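Local coordinates for phosphomethylpyrimidine kinase (Pyrococcus furiosus, PDB 2PB9), which probably makes thiamine phosphate with its C-terminal domain, the part described here, and phosphorylates hydroxymethylpyrimidine and its phosphate with its N-terminal kinase domain, at residues 9-20 against 63-71. Numbering follows the deposited sequence.
Sequences YEELTNAVREFE and SVKAVGPVE
Val-70 packs against one turn of helix 5-21, where CG1 meets Leu-12, CG2 meets Thr-13 and CB lies beside the Tyr-9 ring, and so shows how a strand outermost within this chain is roofed by a helix. With CG1 anti to the backbone N (chi1 178°), the valine offers one branch to each of two neighbours: CG1 meets Leu-12 CD2 at 3.7 Å, while CG2 comes against Thr-13 OG1. That hydroxyl is turned back along the helix, OG1 giving its proton to Tyr-9 O at 2.6 Å; the same carbonyl also accepts from Thr-13 N. OG1 thereby sits over the rim of one face of the Tyr-9 ring, whose edge is turned to the main chain of the strand, CE1 lying 3.6 Å from Val-70 O.

Further along, Val-16 CG1 touches Ala-66 CB on strand 64-66, which runs nearly antiparallel to the helix segment. Here Val-64 CG2 reaches the backbone of the helix, 3.8 Å from Glu-20 CA, and also meets Glu-20 CG at 4.0 Å. The Glu-20 chain, extended beyond CG, brings its carboxylate to the strand, where OE2 accepts from Ala-66 N at 2.9 Å. The amide approaches on the anti side, 29° out of the carboxylate plane. The bond is bent, with 150° at the hydrogen. Replacing Glu-20 by an alanine is likely to leave the Ala-66 amide without this acceptor and to cost Val-64 CG2 its contact with CG.

Leu-12 and Val-70 both continue onto Ala-51, and Val-16 and Ala-66 onto Val-53. The whole is a helix laid on the face of a mixed beta-sheet at the 70-72 end, with strand 64-66 of the small two-stranded 57-59/64-66 sheet alongside the helix, within the ThiN domain.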
# COMPACT_ATOMS: atom_id res chain seq x y z
N TYR A 9 29.77 -8.46 24.89
CA TYR A 9 30.49 -8.61 23.63
C TYR A 9 30.83 -10.08 23.32
O TYR A 9 30.80 -10.50 22.16
CB TYR A 9 31.78 -7.79 23.68
CG TYR A 9 32.74 -8.10 22.55
CD1 TYR A 9 32.57 -7.53 21.27
CD2 TYR A 9 33.81 -8.97 22.74
CE1 TYR A 9 33.45 -7.83 20.23
CE2 TYR A 9 34.69 -9.27 21.72
CZ TYR A 9 34.51 -8.70 20.47
OH TYR A 9 35.39 -9.02 19.46
N GLU A 10 31.15 -10.86 24.36
CA GLU A 10 31.51 -12.26 24.19
C GLU A 10 30.33 -13.15 23.86
O GLU A 10 30.37 -13.91 22.90
CB GLU A 10 32.18 -12.78 25.44
CG GLU A 10 33.62 -12.39 25.55
CD GLU A 10 34.47 -13.12 24.54
OE1 GLU A 10 34.72 -14.34 24.76
OE2 GLU A 10 34.89 -12.50 23.53
N GLU A 11 29.29 -13.05 24.68
CA GLU A 11 28.10 -13.86 24.49
C GLU A 11 27.43 -13.64 23.13
O GLU A 11 26.96 -14.59 22.50
CB GLU A 11 27.11 -13.61 25.63
CG GLU A 11 27.60 -14.15 26.97
CD GLU A 11 26.50 -14.38 28.00
OE1 GLU A 11 26.76 -15.11 28.98
OE2 GLU A 11 25.38 -13.83 27.84
N LEU A 12 27.40 -12.39 22.69
CA LEU A 12 26.79 -12.08 21.41
C LEU A 12 27.72 -12.55 20.29
O LEU A 12 27.29 -13.22 19.35
CB LEU A 12 26.51 -10.57 21.29
CG LEU A 12 25.87 -10.09 19.99
CD1 LEU A 12 24.68 -10.97 19.64
CD2 LEU A 12 25.45 -8.63 20.11
N THR A 13 28.99 -12.21 20.41
CA THR A 13 29.95 -12.61 19.40
C THR A 13 29.93 -14.13 19.20
O THR A 13 30.16 -14.61 18.09
CB THR A 13 31.38 -12.13 19.77
OG1 THR A 13 31.45 -10.70 19.64
CG2 THR A 13 32.42 -12.76 18.87
N ASN A 14 29.66 -14.88 20.25
CA ASN A 14 29.61 -16.34 20.12
C ASN A 14 28.34 -16.74 19.39
O ASN A 14 28.38 -17.51 18.43
CB ASN A 14 29.62 -17.03 21.49
CG ASN A 14 30.95 -16.90 22.22
OD1 ASN A 14 32.02 -17.09 21.63
ND2 ASN A 14 30.89 -16.59 23.51
N ALA A 15 27.21 -16.21 19.85
CA ALA A 15 25.91 -16.51 19.25
C ALA A 15 25.95 -16.24 17.75
O ALA A 15 25.47 -17.05 16.96
CB ALA A 15 24.81 -15.68 19.91
N VAL A 16 26.52 -15.11 17.37
CA VAL A 16 26.64 -14.74 15.97
C VAL A 16 27.45 -15.79 15.21
O VAL A 16 27.14 -16.13 14.06
CB VAL A 16 27.32 -13.36 15.82
CG1 VAL A 16 27.57 -13.05 14.35
CG2 VAL A 16 26.44 -12.28 16.44
N ARG A 17 28.50 -16.31 15.85
CA ARG A 17 29.33 -17.31 15.22
C ARG A 17 28.51 -18.60 15.10
O ARG A 17 28.53 -19.27 14.07
CB ARG A 17 30.60 -17.56 16.03
CG ARG A 17 31.80 -17.94 15.15
CD ARG A 17 32.99 -18.56 15.91
NE ARG A 17 33.56 -17.69 16.94
CZ ARG A 17 33.12 -17.63 18.20
NH1 ARG A 17 32.09 -18.38 18.59
NH2 ARG A 17 33.70 -16.81 19.07
N GLU A 18 27.78 -18.94 16.14
CA GLU A 18 26.97 -20.14 16.07
C GLU A 18 25.79 -19.96 15.12
O GLU A 18 25.40 -20.87 14.40
CB GLU A 18 26.48 -20.56 17.46
CG GLU A 18 25.65 -21.84 17.43
CD GLU A 18 25.34 -22.39 18.81
OE1 GLU A 18 24.93 -21.61 19.69
OE2 GLU A 18 25.48 -23.62 19.00
N PHE A 19 25.21 -18.75 15.13
CA PHE A 19 24.12 -18.51 14.20
C PHE A 19 24.51 -18.81 12.76
O PHE A 19 23.86 -19.53 12.05
CB PHE A 19 23.63 -17.07 14.31
CG PHE A 19 22.60 -16.71 13.28
CD1 PHE A 19 21.30 -17.17 13.40
CD2 PHE A 19 22.94 -15.93 12.19
CE1 PHE A 19 20.35 -16.85 12.44
CE2 PHE A 19 22.00 -15.60 11.24
CZ PHE A 19 20.70 -16.06 11.36
N GLU A 20 25.70 -18.29 12.42
CA GLU A 20 26.27 -18.52 11.10
C GLU A 20 26.51 -20.00 10.84
O GLU A 20 26.18 -20.51 9.78
CB GLU A 20 27.61 -17.79 10.95
CG GLU A 20 27.54 -16.30 10.87
CD GLU A 20 28.91 -15.69 10.70
OE1 GLU A 20 29.79 -15.99 11.54
OE2 GLU A 20 29.12 -14.90 9.75
N SER A 63 24.61 -19.44 1.97
CA SER A 63 24.87 -19.28 3.39
C SER A 63 24.68 -17.84 3.83
O SER A 63 24.14 -17.01 3.10
CB SER A 63 26.28 -19.76 3.73
OG SER A 63 27.24 -19.10 2.94
N VAL A 64 25.14 -17.54 5.04
CA VAL A 64 25.02 -16.20 5.58
C VAL A 64 26.38 -15.70 6.02
O VAL A 64 27.31 -16.47 6.24
CB VAL A 64 24.07 -16.20 6.79
CG1 VAL A 64 22.80 -16.97 6.44
CG2 VAL A 64 24.76 -16.79 8.01
N LYS A 65 26.49 -14.38 6.16
CA LYS A 65 27.75 -13.80 6.57
C LYS A 65 27.53 -12.54 7.36
O LYS A 65 26.72 -11.69 6.98
CB LYS A 65 28.60 -13.52 5.33
CG LYS A 65 29.96 -12.90 5.61
CD LYS A 65 30.77 -12.77 4.34
CE LYS A 65 32.07 -12.02 4.59
NZ LYS A 65 32.92 -11.97 3.37
N ALA A 66 28.23 -12.42 8.48
CA ALA A 66 28.16 -11.24 9.32
C ALA A 66 29.18 -10.32 8.69
O ALA A 66 30.37 -10.62 8.70
CB ALA A 66 28.56 -11.57 10.75
N VAL A 67 28.73 -9.21 8.12
CA VAL A 67 29.65 -8.30 7.45
C VAL A 67 30.75 -7.74 8.33
O VAL A 67 31.84 -7.47 7.85
CB VAL A 67 28.90 -7.12 6.80
CG1 VAL A 67 29.91 -6.15 6.18
CG2 VAL A 67 27.94 -7.64 5.74
N GLY A 68 30.46 -7.57 9.61
CA GLY A 68 31.47 -7.01 10.49
C GLY A 68 31.45 -7.57 11.90
O GLY A 68 30.83 -8.60 12.17
N PRO A 69 32.18 -6.90 12.81
CA PRO A 69 32.28 -7.29 14.22
C PRO A 69 31.14 -6.72 15.06
O PRO A 69 30.36 -5.87 14.60
CB PRO A 69 33.62 -6.72 14.62
CG PRO A 69 33.64 -5.45 13.86
CD PRO A 69 33.17 -5.86 12.50
N VAL A 70 31.06 -7.19 16.30
CA VAL A 70 30.05 -6.74 17.24
C VAL A 70 30.56 -5.45 17.86
O VAL A 70 31.71 -5.39 18.30
CB VAL A 70 29.82 -7.77 18.35
CG1 VAL A 70 28.80 -7.24 19.33
CG2 VAL A 70 29.35 -9.09 17.75
N GLU A 71 29.72 -4.42 17.88
CA GLU A 71 30.09 -3.13 18.46
C GLU A 71 28.86 -2.43 19.03
O GLU A 71 27.75 -2.60 18.52
CB GLU A 71 30.71 -2.20 17.41
CG GLU A 71 31.80 -2.81 16.57
CD GLU A 71 32.50 -1.77 15.71
OE1 GLU A 71 31.82 -0.81 15.26
OE2 GLU A 71 33.72 -1.91 15.46